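Aminoglycoside phosphotransferase (Streptomyces rimosus, PDB 6FUC) probably transfers a phosphate group from ATP to the 3''-hydroxyl of streptomycin, the kind of modification by which such kinases confer aminoglycoside resistance. Local coordinates at residues D48-L53 / L74-G79; V60-T65 / G211-A216; G162-R167 / D267-G272; L224-A229 / L255-E260. One frame throughout, in Å; residues are numbered along the deposited sequence. Where two conformers were deposited one is given.

In the fold
The contacts run from the N-terminal lobe to the far end of the C-terminal lobe of a kinase-like fold. Contacts 1 and 2 use opposite ends of helix 50-63, with centres 16 Å apart: contact 1 joins it to the edge of the N-terminal sheet, contact 2 to residues following the family's counterpart of the kinase Asp-Phe-Gly motif, which here ends at Gly211 and probably borders the active-site cleft. Contact 2 touches contact 3 through Arg212 NH1 and Thr270 OG1, a probable hydrogen bond of 2.8 Å. Contact 4 is nested in the loop closed by contact 3, and Leu224 CD1 packs 3.6 Å from Asp267 OD1. Contacts 1 and 4 have centres 32 Å apart.

Contact 1. Residues D48-L53 / L74-G79; sequences DQVAAL and LDWRVG
Trp76 packs against Val50 and Leu53 in an apolar helix-on-sheet contact, placed where the first turn of helix 50-63 meets the edge strand 73-79 of the five-stranded antiparallel sheet. No hydrogen bond crosses between the segments, and the CA atoms of Leu53 and Trp76 are 9.6 Å apart, so the indole spans the gap. Its CG lies anti to the backbone N (chi1 168°), and the six-membered end of the ring system points at the helix. Leu53 meets the corner at CZ3: Leu53 CG sits at the ring edge, in plane, 3.9 Å from Trp76 CZ3, while Leu53 CD2 approaches the same Trp76 CZ3 obliquely at 3.8 Å. Further round the rim, Val50 CG1 lies 4.2 Å from Trp76 CZ2. Between these two side chains the carbonyl Val50 O faces Trp76 CH2 at 4.1 Å, near the ring plane, so part of the edge rests on the helix backbone itself. Arg57, one turn beyond Leu53, adds a cation-pi interaction with the indole.

The neighbouring side chains of the strand are engaged with each other. A salt bridge joins Arg77 to Asp75, with Arg77 NE at 2.8 Å and Arg77 NH2 at 3.1 Å both converging on Asp75 OD2, which stays within 3° of the guanidinium plane. Arg77 also reaches Asp14, tying the strand to residues near the N-terminus. A classic beta bulge sets Leu74 and Asp75 together opposite Leu86. A helix laid against an antiparallel sheet in this way is the characteristic architecture of the N-terminal lobe of protein-kinase-like phosphotransferases.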
loop_
_atom_site.group_PDB
_atom_site.type_symbol
_atom_site.label_atom_id
_atom_site.label_comp_id
_atom_site.label_asym_id
_atom_site.label_seq_id
_atom_site.Cartn_x
_atom_site.Cartn_y
_atom_site.Cartn_z
ATOM N N ASP A 48 5.408 -16.806 -12.153
ATOM C CA ASP A 48 5.897 -17.055 -10.803
ATOM C C ASP A 48 5.332 -16.111 -9.702
ATOM O O ASP A 48 5.567 -16.332 -8.509
ATOM C CB ASP A 48 7.441 -17.144 -10.812
ATOM C CG ASP A 48 8.123 -15.825 -11.114
ATOM O OD1 ASP A 48 7.483 -14.883 -11.613
ATOM O OD2 ASP A 48 9.375 -15.747 -10.890
ATOM N N GLN A 49 4.550 -15.103 -10.113
ATOM C CA GLN A 49 3.965 -14.124 -9.195
ATOM C C GLN A 49 2.432 -14.252 -9.123
ATOM O O GLN A 49 1.780 -13.429 -8.540
ATOM C CB GLN A 49 4.337 -12.688 -9.629
ATOM C CG GLN A 49 5.806 -12.310 -9.372
ATOM C CD GLN A 49 6.233 -11.006 -10.017
ATOM O OE1 GLN A 49 5.530 -9.977 -9.948
ATOM N NE2 GLN A 49 7.415 -11.023 -10.618
ATOM N N VAL A 50 1.860 -15.246 -9.822
ATOM C CA VAL A 50 0.403 -15.342 -9.906
ATOM C C VAL A 50 -0.208 -15.488 -8.532
ATOM O O VAL A 50 -1.269 -14.910 -8.352
ATOM C CB VAL A 50 0.008 -16.488 -10.871
ATOM C CG1 VAL A 50 -1.490 -16.806 -10.858
ATOM C CG2 VAL A 50 0.433 -16.117 -12.290
ATOM N N ALA A 51 0.406 -16.243 -7.613
ATOM C CA ALA A 51 -0.243 -16.392 -6.302
ATOM C C ALA A 51 -0.349 -15.048 -5.609
ATOM O O ALA A 51 -1.358 -14.809 -4.958
ATOM C CB ALA A 51 0.523 -17.391 -5.453
ATOM N N ALA A 52 0.650 -14.180 -5.733
ATOM C CA ALA A 52 0.566 -12.831 -5.109
ATOM C C ALA A 52 -0.545 -12.015 -5.765
ATOM O O ALA A 52 -1.255 -11.273 -5.092
ATOM C CB ALA A 52 1.880 -12.092 -5.252
ATOM N N LEU A 53 -0.732 -12.174 -7.099
ATOM C CA LEU A 53 -1.808 -11.379 -7.755
ATOM C C LEU A 53 -3.203 -11.973 -7.358
ATOM O O LEU A 53 -4.134 -11.216 -7.188
ATOM C CB LEU A 53 -1.585 -11.334 -9.230
ATOM C CG LEU A 53 -2.412 -10.284 -9.946
ATOM C CD1 LEU A 53 -2.050 -8.863 -9.554
ATOM C CD2 LEU A 53 -2.390 -10.507 -11.458
ATOM N N LEU A 74 -13.076 -6.575 -11.942
ATOM C CA LEU A 74 -13.855 -6.694 -13.176
ATOM C C LEU A 74 -13.552 -7.989 -13.895
ATOM O O LEU A 74 -14.432 -8.493 -14.593
ATOM C CB LEU A 74 -13.563 -5.482 -14.074
ATOM C CG LEU A 74 -13.970 -4.123 -13.452
ATOM C CD1 LEU A 74 -13.596 -2.984 -14.344
ATOM C CD2 LEU A 74 -15.443 -4.084 -13.121
ATOM N N ASP A 75 -12.318 -8.488 -13.831
ATOM C CA ASP A 75 -12.010 -9.781 -14.461
ATOM C C ASP A 75 -10.696 -10.301 -13.865
ATOM O O ASP A 75 -9.909 -9.554 -13.290
ATOM C CB ASP A 75 -11.967 -9.705 -15.975
ATOM C CG ASP A 75 -12.312 -11.034 -16.683
ATOM O OD1 ASP A 75 -12.571 -12.050 -15.991
ATOM O OD2 ASP A 75 -12.273 -11.019 -17.944
ATOM N N TRP A 76 -10.483 -11.589 -14.099
ATOM C CA TRP A 76 -9.297 -12.323 -13.694
ATOM C C TRP A 76 -8.945 -13.273 -14.827
ATOM O O TRP A 76 -9.832 -14.035 -15.229
ATOM C CB TRP A 76 -9.601 -13.121 -12.389
ATOM C CG TRP A 76 -8.531 -14.122 -12.061
ATOM C CD1 TRP A 76 -8.609 -15.473 -12.141
ATOM C CD2 TRP A 76 -7.233 -13.824 -11.525
ATOM N NE1 TRP A 76 -7.433 -16.042 -11.729
ATOM C CE2 TRP A 76 -6.565 -15.045 -11.375
ATOM C CE3 TRP A 76 -6.552 -12.636 -11.150
ATOM C CZ2 TRP A 76 -5.293 -15.119 -10.812
ATOM C CZ3 TRP A 76 -5.304 -12.732 -10.641
ATOM C CH2 TRP A 76 -4.690 -13.946 -10.489
ATOM N N ARG A 77 -7.753 -13.151 -15.363
ATOM C CA ARG A 77 -7.379 -13.837 -16.597
ATOM C C ARG A 77 -6.038 -14.501 -16.391
ATOM O O ARG A 77 -5.123 -13.877 -15.824
ATOM C CB ARG A 77 -7.321 -12.825 -17.739
ATOM C CG ARG A 77 -8.659 -12.179 -18.010
ATOM C CD ARG A 77 -8.633 -11.274 -19.218
ATOM N NE ARG A 77 -9.914 -10.616 -19.360
ATOM C CZ ARG A 77 -10.187 -9.667 -20.220
ATOM N NH1 ARG A 77 -9.276 -9.284 -21.114
ATOM N NH2 ARG A 77 -11.349 -9.108 -20.211
ATOM N N VAL A 78 -5.914 -15.747 -16.860
ATOM C CA VAL A 78 -4.698 -16.487 -16.637
ATOM C C VAL A 78 -4.284 -17.177 -17.920
ATOM O O VAL A 78 -5.099 -17.574 -18.759
ATOM C CB VAL A 78 -4.836 -17.557 -15.541
ATOM C CG1 VAL A 78 -5.189 -16.886 -14.260
ATOM C CG2 VAL A 78 -5.863 -18.635 -15.852
ATOM N N GLY A 79 -2.975 -17.312 -18.136
ATOM C CA GLY A 79 -2.448 -18.152 -19.192
ATOM C C GLY A 79 -1.056 -18.604 -18.850
ATOM O O GLY A 79 -0.590 -18.396 -17.758
#

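Contact 2. Residues V60-T65 / G211-A216; sequences VSWLST and GRLGRA
The C-terminal part of helix 50-63, carrying Trp62 and Leu63, faces an extended residue, Leu213 (phi/psi -54°/140°), that leads into the short strand 214-216. In kinase-like phosphotransferases this second segment begins at the glycine of the counterpart of the Asp-Phe-Gly motif, here Asp-Leu-Gly with Gly211, and continues from it, so the contact brings the helix of the N-terminal lobe onto the chain leaving that motif.

Leu213 is the shared partner, and its two methyls divide the work. CD1 of Leu213 touches Leu63 CD1 at 3.9 Å, the two side chains crossing at a slant. CD2 of Leu213 lies 4.0 Å from Trp62 CZ3 on the six-membered ring, an oblique approach in which the side chains run roughly perpendicular. Because Leu213 was deposited in two conformers, this division of the methyls applies to one of them. All three side chains leave the backbone with CG anti to N, which for Leu213 (chi1 177°) extends the isobutyl group toward the helix. Val185 of strand 184-186 touches Leu213 as well, and Ile68 and Leu210 pack on Leu63, making the junction apolar and largely buried.

A polar tie runs beside the apolar contact: Leu213 O accepts from Arg59 NE, one turn earlier on helix 50-63. Where the helix gives way to the following turn, Trp62 O takes two donors from one residue, Thr65 N at 2.8 Å and, in the carbonyl plane, Thr65 OG1 at 2.7 Å.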
loop_
_atom_site.group_PDB
_atom_site.type_symbol
_atom_site.label_atom_id
_atom_site.label_comp_id
_atom_site.label_asym_id
_atom_site.label_seq_id
_atom_site.Cartn_x
_atom_site.Cartn_y
_atom_site.Cartn_z
ATOM N N VAL A 60 -9.222 -7.414 -2.841
ATOM C CA VAL A 60 -10.089 -6.383 -3.425
ATOM C C VAL A 60 -11.541 -6.862 -3.353
ATOM O O VAL A 60 -12.453 -6.122 -2.948
ATOM C CB VAL A 60 -9.689 -6.110 -4.890
ATOM C CG1 VAL A 60 -10.670 -5.160 -5.554
ATOM C CG2 VAL A 60 -8.255 -5.571 -4.990
ATOM N N SER A 61 -11.766 -8.134 -3.801
ATOM C CA SER A 61 -13.118 -8.632 -3.767
ATOM C C SER A 61 -13.702 -8.706 -2.373
ATOM O O SER A 61 -14.862 -8.372 -2.142
ATOM C CB SER A 61 -13.137 -9.973 -4.452
ATOM O OG SER A 61 -14.221 -10.576 -4.309
ATOM N N TRP A 62 -12.917 -9.149 -1.391
ATOM C CA TRP A 62 -13.405 -9.192 -0.025
ATOM C C TRP A 62 -13.716 -7.786 0.484
ATOM O O TRP A 62 -14.761 -7.567 1.128
ATOM C CB TRP A 62 -12.423 -9.915 0.888
ATOM C CG TRP A 62 -12.843 -9.949 2.301
ATOM C CD1 TRP A 62 -13.756 -10.784 2.881
ATOM C CD2 TRP A 62 -12.430 -9.058 3.364
ATOM N NE1 TRP A 62 -13.902 -10.496 4.199
ATOM C CE2 TRP A 62 -13.083 -9.456 4.539
ATOM C CE3 TRP A 62 -11.523 -8.008 3.427
ATOM C CZ2 TRP A 62 -12.850 -8.824 5.758
ATOM C CZ3 TRP A 62 -11.319 -7.361 4.641
ATOM C CH2 TRP A 62 -11.988 -7.784 5.756
ATOM N N LEU A 63 -12.824 -6.842 0.225
ATOM C CA LEU A 63 -13.065 -5.481 0.755
ATOM C C LEU A 63 -14.326 -4.891 0.206
ATOM O O LEU A 63 -14.994 -4.089 0.894
ATOM C CB LEU A 63 -11.862 -4.566 0.508
ATOM C CG LEU A 63 -11.868 -3.277 1.317
ATOM C CD1 LEU A 63 -11.627 -3.527 2.790
ATOM C CD2 LEU A 63 -10.853 -2.314 0.796
ATOM N N SER A 64 -14.720 -5.282 -1.010
ATOM C CA SER A 64 -15.961 -4.805 -1.590
ATOM C C SER A 64 -17.186 -5.240 -0.779
ATOM O O SER A 64 -18.275 -4.735 -1.045
ATOM C CB SER A 64 -16.121 -5.308 -3.039
ATOM O OG SER A 64 -16.552 -6.645 -3.156
ATOM N N THR A 65 -17.035 -6.186 0.141
ATOM C CA THR A 65 -18.145 -6.643 0.993
ATOM C C THR A 65 -18.116 -5.991 2.385
ATOM O O THR A 65 -18.974 -6.295 3.224
ATOM C CB THR A 65 -18.140 -8.158 1.172
ATOM O OG1 THR A 65 -17.078 -8.579 2.051
ATOM C CG2 THR A 65 -18.052 -8.917 -0.114
ATOM N N GLY A 211 -2.956 -5.118 -2.297
ATOM C CA GLY A 211 -2.358 -6.424 -2.303
ATOM C C GLY A 211 -1.748 -6.915 -1.019
ATOM O O GLY A 211 -1.499 -8.111 -0.880
ATOM N N ARG A 212 -1.506 -6.016 -0.043
ATOM C CA ARG A 212 -0.993 -6.361 1.284
ATOM C C ARG A 212 -2.033 -6.216 2.373
ATOM O O ARG A 212 -1.661 -6.281 3.553
ATOM C CB ARG A 212 0.285 -5.578 1.588
ATOM C CG ARG A 212 1.434 -6.026 0.754
ATOM C CD ARG A 212 2.704 -5.231 1.097
ATOM N NE ARG A 212 3.846 -5.807 0.435
ATOM C CZ ARG A 212 5.095 -5.623 0.859
ATOM N NH1 ARG A 212 5.351 -4.841 1.868
ATOM N NH2 ARG A 212 6.087 -6.235 0.227
ATOM N N LEU A 213 -3.283 -6.025 2.050
ATOM C CA LEU A 213 -4.332 -5.836 3.067
ATOM C C LEU A 213 -4.298 -7.010 4.051
ATOM O O LEU A 213 -4.153 -8.177 3.669
ATOM C CB LEU A 213 -5.660 -5.759 2.353
ATOM C CG LEU A 213 -6.884 -5.639 3.235
ATOM C CD1 LEU A 213 -7.876 -4.574 2.820
ATOM C CD2 LEU A 213 -7.450 -6.863 3.656
ATOM N N GLY A 214 -4.484 -6.702 5.337
ATOM C CA GLY A 214 -4.614 -7.770 6.316
ATOM C C GLY A 214 -4.309 -7.302 7.688
ATOM O O GLY A 214 -3.846 -6.163 7.903
ATOM N N ARG A 215 -4.485 -8.198 8.669
ATOM C CA ARG A 215 -4.155 -7.898 10.043
ATOM C C ARG A 215 -2.711 -7.444 10.171
ATOM O O ARG A 215 -1.794 -8.087 9.643
ATOM C CB ARG A 215 -4.277 -9.164 10.903
ATOM C CG ARG A 215 -5.699 -9.566 11.202
ATOM C CD ARG A 215 -5.788 -10.553 12.340
ATOM N NE ARG A 215 -5.264 -11.874 12.073
ATOM C CZ ARG A 215 -5.991 -12.854 11.537
ATOM N NH1 ARG A 215 -7.228 -12.594 11.142
ATOM N NH2 ARG A 215 -5.496 -14.060 11.381
ATOM N N ALA A 216 -2.494 -6.410 11.006
ATOM C CA ALA A 216 -1.200 -5.963 11.403
ATOM C C ALA A 216 -1.369 -4.885 12.475
ATOM O O ALA A 216 -2.473 -4.427 12.761
ATOM C CB ALA A 216 -0.381 -5.421 10.227
#

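Contact 3. Residues G162-R167 / D267-G272; sequences GELLAR and DPLTWG
Leu269 belongs to the C-terminal tail that follows helix 257-266, and it docks on Leu164 and Leu165 of helix 161-168 as part of the helical packing of the C-terminal lobe. The contact is buried, narrow and apolar between the side chains, with no hydrogen bond across, and one methyl, Leu269 CD1, makes the closest approaches. That methyl lies 3.9 Å from Leu165 CA and 4.0 Å from Leu165 CD1, so it presses on the helix backbone as well as on the leucine branch. It also lies 4.4 Å from Leu164 CB, which Leu269 CD2 touches just as loosely. Leu269 has CG anti to its carbonyl carbon (chi1 -55°) and an extended end, which carries CD1 out to the helix although the nearest CA atoms, of Leu165 and Leu269, are 7.4 Å apart. Helix 131-143 completes the apolar surroundings, with Ala138 touching both Leu165 and Leu269 and Phe135 touching Leu165.

Behind Leu269 the tail is shaped by its own hydrogen bonds. The carbonyl Asp267 O accepts from Thr270 N at 3.0 Å and from Thr270 OG1 at 2.7 Å, the hydroxyl lying in the carbonyl plane and on a lone pair, which closes a turn around Pro268 and Leu269. The carboxylate of Asp267 then receives the indole of Trp271: NE1 of Trp271 reaches Asp267 OD2 at 3.0 Å along a fairly straight N-H path of 158°, from above the carboxylate plane. At the very end, the terminal carboxylate of Gly272 forms a salt bridge with Arg144. The arrangement is a C-terminal tail docked by a leucine on the helices of the C-terminal lobe of a kinase-like phosphotransferase.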
loop_
_atom_site.group_PDB
_atom_site.type_symbol
_atom_site.label_atom_id
_atom_site.label_comp_id
_atom_site.label_asym_id
_atom_site.label_seq_id
_atom_site.Cartn_x
_atom_site.Cartn_y
_atom_site.Cartn_z
ATOM N N GLY A 162 21.593 -5.887 4.939
ATOM C CA GLY A 162 21.675 -6.878 6.020
ATOM C C GLY A 162 21.913 -6.208 7.341
ATOM O O GLY A 162 21.390 -6.644 8.362
ATOM N N GLU A 163 22.685 -5.107 7.355
ATOM C CA GLU A 163 22.896 -4.362 8.585
ATOM C C GLU A 163 21.630 -3.636 9.046
ATOM O O GLU A 163 21.299 -3.610 10.234
ATOM C CB GLU A 163 24.015 -3.306 8.403
ATOM C CG GLU A 163 25.369 -3.951 8.320
ATOM C CD GLU A 163 26.494 -2.983 7.951
ATOM O OE1 GLU A 163 26.329 -1.751 8.059
ATOM O OE2 GLU A 163 27.528 -3.492 7.510
ATOM N N LEU A 164 20.877 -3.103 8.108
ATOM C CA LEU A 164 19.620 -2.461 8.427
ATOM C C LEU A 164 18.646 -3.463 9.036
ATOM O O LEU A 164 17.980 -3.161 10.051
ATOM C CB LEU A 164 19.036 -1.774 7.179
ATOM C CG LEU A 164 19.866 -0.645 6.570
ATOM C CD1 LEU A 164 19.252 -0.193 5.262
ATOM C CD2 LEU A 164 20.000 0.501 7.568
ATOM N N LEU A 165 18.547 -4.628 8.437
ATOM C CA LEU A 165 17.672 -5.659 8.966
ATOM C C LEU A 165 18.064 -6.078 10.378
ATOM O O LEU A 165 17.221 -6.253 11.280
ATOM C CB LEU A 165 17.624 -6.858 8.002
ATOM C CG LEU A 165 16.583 -7.921 8.410
ATOM C CD1 LEU A 165 15.179 -7.370 8.362
ATOM C CD2 LEU A 165 16.683 -9.068 7.445
ATOM N N ALA A 166 19.372 -6.204 10.560
ATOM C CA ALA A 166 19.892 -6.584 11.895
ATOM C C ALA A 166 19.600 -5.547 12.987
ATOM O O ALA A 166 19.552 -5.914 14.151
ATOM C CB ALA A 166 21.396 -6.861 11.786
ATOM N N ARG A 167 19.380 -4.281 12.640
ATOM C CA ARG A 167 18.971 -3.275 13.628
ATOM C C ARG A 167 17.551 -3.543 14.182
ATOM O O ARG A 167 17.217 -3.214 15.291
ATOM C CB ARG A 167 18.954 -1.859 13.070
ATOM C CG ARG A 167 20.296 -1.303 12.674
ATOM C CD ARG A 167 20.241 0.172 12.118
ATOM N NE ARG A 167 21.597 0.391 11.565
ATOM C CZ ARG A 167 21.885 1.457 10.840
ATOM N NH1 ARG A 167 20.933 2.352 10.613
ATOM N NH2 ARG A 167 23.098 1.620 10.327
ATOM N N ASP A 267 9.601 -1.483 6.286
ATOM C CA ASP A 267 8.833 -1.577 5.048
ATOM C C ASP A 267 9.725 -1.662 3.839
ATOM O O ASP A 267 9.488 -2.541 2.966
ATOM C CB ASP A 267 7.814 -0.428 4.975
ATOM C CG ASP A 267 6.802 -0.694 3.873
ATOM O OD1 ASP A 267 5.792 -1.436 4.219
ATOM O OD2 ASP A 267 7.031 -0.260 2.745
ATOM N N PRO A 268 10.721 -0.788 3.635
ATOM C CA PRO A 268 11.461 -0.864 2.395
ATOM C C PRO A 268 12.227 -2.139 2.177
ATOM O O PRO A 268 12.558 -2.505 1.048
ATOM C CB PRO A 268 12.399 0.342 2.436
ATOM C CG PRO A 268 12.433 0.742 3.809
ATOM C CD PRO A 268 11.150 0.351 4.471
ATOM N N LEU A 269 12.555 -2.846 3.247
ATOM C CA LEU A 269 13.271 -4.105 3.198
ATOM C C LEU A 269 12.407 -5.268 2.677
ATOM O O LEU A 269 12.909 -6.327 2.432
ATOM C CB LEU A 269 13.873 -4.438 4.577
ATOM C CG LEU A 269 14.759 -3.372 5.150
ATOM C CD1 LEU A 269 15.171 -3.798 6.546
ATOM C CD2 LEU A 269 15.950 -3.075 4.297
ATOM N N THR A 270 11.077 -5.042 2.575
ATOM C CA THR A 270 10.141 -6.103 2.240
ATOM C C THR A 270 9.759 -6.136 0.764
ATOM O O THR A 270 9.007 -7.011 0.374
ATOM C CB THR A 270 8.836 -5.973 3.054
ATOM O OG1 THR A 270 8.088 -4.839 2.630
ATOM C CG2 THR A 270 9.070 -5.963 4.515
ATOM N N TRP A 271 10.265 -5.200 -0.043
ATOM C CA TRP A 271 9.861 -5.084 -1.486
ATOM C C TRP A 271 10.955 -5.611 -2.366
ATOM O O TRP A 271 12.109 -5.214 -2.209
ATOM C CB TRP A 271 9.549 -3.627 -1.828
ATOM C CG TRP A 271 8.330 -3.089 -1.112
ATOM C CD1 TRP A 271 8.335 -2.392 0.047
ATOM C CD2 TRP A 271 6.973 -3.242 -1.494
ATOM N NE1 TRP A 271 7.065 -2.065 0.401
ATOM C CE2 TRP A 271 6.194 -2.581 -0.524
ATOM C CE3 TRP A 271 6.332 -3.839 -2.561
ATOM C CZ2 TRP A 271 4.814 -2.507 -0.597
ATOM C CZ3 TRP A 271 4.955 -3.781 -2.621
ATOM C CH2 TRP A 271 4.224 -3.128 -1.641
ATOM N N GLY A 272 10.608 -6.472 -3.286
ATOM C CA GLY A 272 11.564 -6.931 -4.271
ATOM C C GLY A 272 11.722 -8.443 -4.284
ATOM O O GLY A 272 11.086 -9.157 -3.462
ATOM O OXT GLY A 272 12.481 -8.944 -5.125
#

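Contact 4. Residues L224-A229 / L255-E260; sequences LLFATA and LDRDRE
Phe226 of helix 219-233 carries every contact with the start of helix 257-266, through both apolar and polar neighbours. On the apolar side, Leu255 CD2 rests 4.0 Å from Phe226 CE2, obliquely to the ring, and Phe247 of helix 243-251 adds an edge-to-face stack. With chi1 at -67°, CG of Phe226 stands anti to its carbonyl carbon, and the ring extends from its helix into the gap between the two segments.

The polar approach is to the ring edge. Glu260 OE2 lies near the ring plane, 3.5 Å from Phe226 CD2, with ring and carboxylate planes turned 72° apart; an anion at an aromatic rim probably gains from the positive polarity of the ring hydrogens. Glu260 reaches there on an extended chain.

Charge pairing fixes that carboxylate. Arg257 NH1 donates to Glu260 OE1 at 2.6 Å, on the syn lone pair, and the same nitrogen forms a salt bridge with Glu244, so one guanidinium corner joins two acids. Leu255 CD1 sits 3.8 Å above the plane of the Arg257 guanidinium, offset toward its rim.

Other hydrogen bonds lie within each segment. Asp256 is the N-cap of helix 257-266: its OD1 accepts from Arg259 N at 3.2 Å and an angle of 165°. Within helix 219-233 the Thr228 hydroxyl bonds back to Leu224 O, OG1 at 2.8 Å, while Thr228 N reaches the same oxygen from the opposite face of its plane. Together these features describe helix-to-helix packing at an N-capped helix start within the helical C-terminal lobe of the kinase-like fold.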
loop_
_atom_site.group_PDB
_atom_site.type_symbol
_atom_site.label_atom_id
_atom_site.label_comp_id
_atom_site.label_asym_id
_atom_site.label_seq_id
_atom_site.Cartn_x
_atom_site.Cartn_y
_atom_site.Cartn_z
ATOM N N LEU A 224 3.781 4.742 7.160
ATOM C CA LEU A 224 3.934 5.086 5.723
ATOM C C LEU A 224 3.136 6.312 5.358
ATOM O O LEU A 224 3.590 7.146 4.587
ATOM C CB LEU A 224 3.514 3.907 4.853
ATOM C CG LEU A 224 4.221 2.577 5.058
ATOM C CD1 LEU A 224 3.792 1.594 4.035
ATOM C CD2 LEU A 224 5.652 2.620 5.391
ATOM N N LEU A 225 1.954 6.438 5.926
ATOM C CA LEU A 225 1.121 7.601 5.676
ATOM C C LEU A 225 1.844 8.865 6.181
ATOM O O LEU A 225 1.944 9.860 5.462
ATOM C CB LEU A 225 -0.198 7.427 6.330
ATOM C CG LEU A 225 -1.106 8.653 6.228
ATOM C CD1 LEU A 225 -1.409 9.157 4.841
ATOM C CD2 LEU A 225 -2.382 8.351 6.948
ATOM N N PHE A 226 2.349 8.817 7.403
ATOM C CA PHE A 226 2.988 9.986 7.955
ATOM C C PHE A 226 4.256 10.323 7.198
ATOM O O PHE A 226 4.501 11.536 6.945
ATOM C CB PHE A 226 3.316 9.794 9.423
ATOM C CG PHE A 226 2.141 9.693 10.333
ATOM C CD1 PHE A 226 0.904 10.090 9.945
ATOM C CD2 PHE A 226 2.312 9.277 11.659
ATOM C CE1 PHE A 226 -0.172 10.045 10.805
ATOM C CE2 PHE A 226 1.260 9.213 12.517
ATOM C CZ PHE A 226 -0.016 9.607 12.119
ATOM N N ALA A 227 5.082 9.342 6.866
ATOM C CA ALA A 227 6.357 9.664 6.180
ATOM C C ALA A 227 6.086 10.236 4.810
ATOM O O ALA A 227 6.739 11.179 4.398
ATOM C CB ALA A 227 7.173 8.388 6.088
ATOM N N THR A 228 5.122 9.677 4.078
ATOM C CA THR A 228 4.856 10.208 2.743
ATOM C C THR A 228 4.180 11.566 2.797
ATOM O O THR A 228 4.460 12.448 1.998
ATOM C CB THR A 228 4.167 9.198 1.846
ATOM O OG1 THR A 228 2.889 8.777 2.396
ATOM C CG2 THR A 228 5.030 8.009 1.594
ATOM N N ALA A 229 3.359 11.813 3.788
ATOM C CA ALA A 229 2.807 13.161 3.928
ATOM C C ALA A 229 3.851 14.196 4.330
ATOM O O ALA A 229 3.697 15.339 3.922
ATOM C CB ALA A 229 1.764 13.164 5.010
ATOM N N LEU A 255 0.465 8.535 20.001
ATOM C CA LEU A 255 1.693 8.375 19.166
ATOM C C LEU A 255 2.715 7.544 19.929
ATOM O O LEU A 255 2.924 7.737 21.109
ATOM C CB LEU A 255 2.325 9.716 18.795
ATOM C CG LEU A 255 1.432 10.533 17.880
ATOM C CD1 LEU A 255 1.845 11.992 17.982
ATOM C CD2 LEU A 255 1.491 9.996 16.456
ATOM N N ASP A 256 3.403 6.659 19.230
ATOM C CA ASP A 256 4.482 5.806 19.717
ATOM C C ASP A 256 5.618 5.861 18.693
ATOM O O ASP A 256 5.610 5.143 17.685
ATOM C CB ASP A 256 3.972 4.375 19.971
ATOM C CG ASP A 256 5.025 3.460 20.529
ATOM O OD1 ASP A 256 6.237 3.696 20.407
ATOM O OD2 ASP A 256 4.609 2.400 21.014
ATOM N N ARG A 257 6.561 6.767 18.859
ATOM C CA ARG A 257 7.522 7.004 17.801
ATOM C C ARG A 257 8.449 5.823 17.542
ATOM O O ARG A 257 8.794 5.650 16.403
ATOM C CB ARG A 257 8.279 8.312 18.076
ATOM C CG ARG A 257 7.362 9.546 18.049
ATOM C CD ARG A 257 6.390 9.712 16.929
ATOM N NE ARG A 257 5.906 11.048 16.771
ATOM C CZ ARG A 257 5.359 11.543 15.659
ATOM N NH1 ARG A 257 5.147 10.783 14.541
ATOM N NH2 ARG A 257 4.979 12.826 15.672
ATOM N N ASP A 258 8.879 5.060 18.540
ATOM C CA ASP A 258 9.738 3.931 18.275
ATOM C C ASP A 258 9.015 2.876 17.472
ATOM O O ASP A 258 9.573 2.253 16.608
ATOM C CB ASP A 258 10.276 3.310 19.594
ATOM C CG ASP A 258 11.186 4.212 20.345
ATOM O OD1 ASP A 258 11.682 5.236 19.825
ATOM O OD2 ASP A 258 11.405 3.879 21.531
ATOM N N ARG A 259 7.760 2.619 17.822
ATOM C CA ARG A 259 6.987 1.641 17.110
ATOM C C ARG A 259 6.782 2.122 15.619
ATOM O O ARG A 259 6.899 1.371 14.691
ATOM C CB ARG A 259 5.678 1.439 17.844
ATOM C CG ARG A 259 4.938 0.441 16.956
ATOM C CD ARG A 259 3.965 -0.401 17.737
ATOM N NE ARG A 259 3.327 0.438 18.745
ATOM C CZ ARG A 259 2.088 0.300 19.173
ATOM N NH1 ARG A 259 1.676 1.106 20.139
ATOM N NH2 ARG A 259 1.249 -0.597 18.654
ATOM N N GLU A 260 6.421 3.405 15.441
ATOM C CA GLU A 260 6.258 3.980 14.123
ATOM C C GLU A 260 7.535 3.804 13.275
ATOM O O GLU A 260 7.500 3.405 12.120
ATOM C CB GLU A 260 5.867 5.422 14.245
ATOM C CG GLU A 260 5.646 6.141 12.916
ATOM C CD GLU A 260 5.503 7.637 13.027
ATOM O OE1 GLU A 260 5.264 8.177 14.130
ATOM O OE2 GLU A 260 5.636 8.348 12.017
#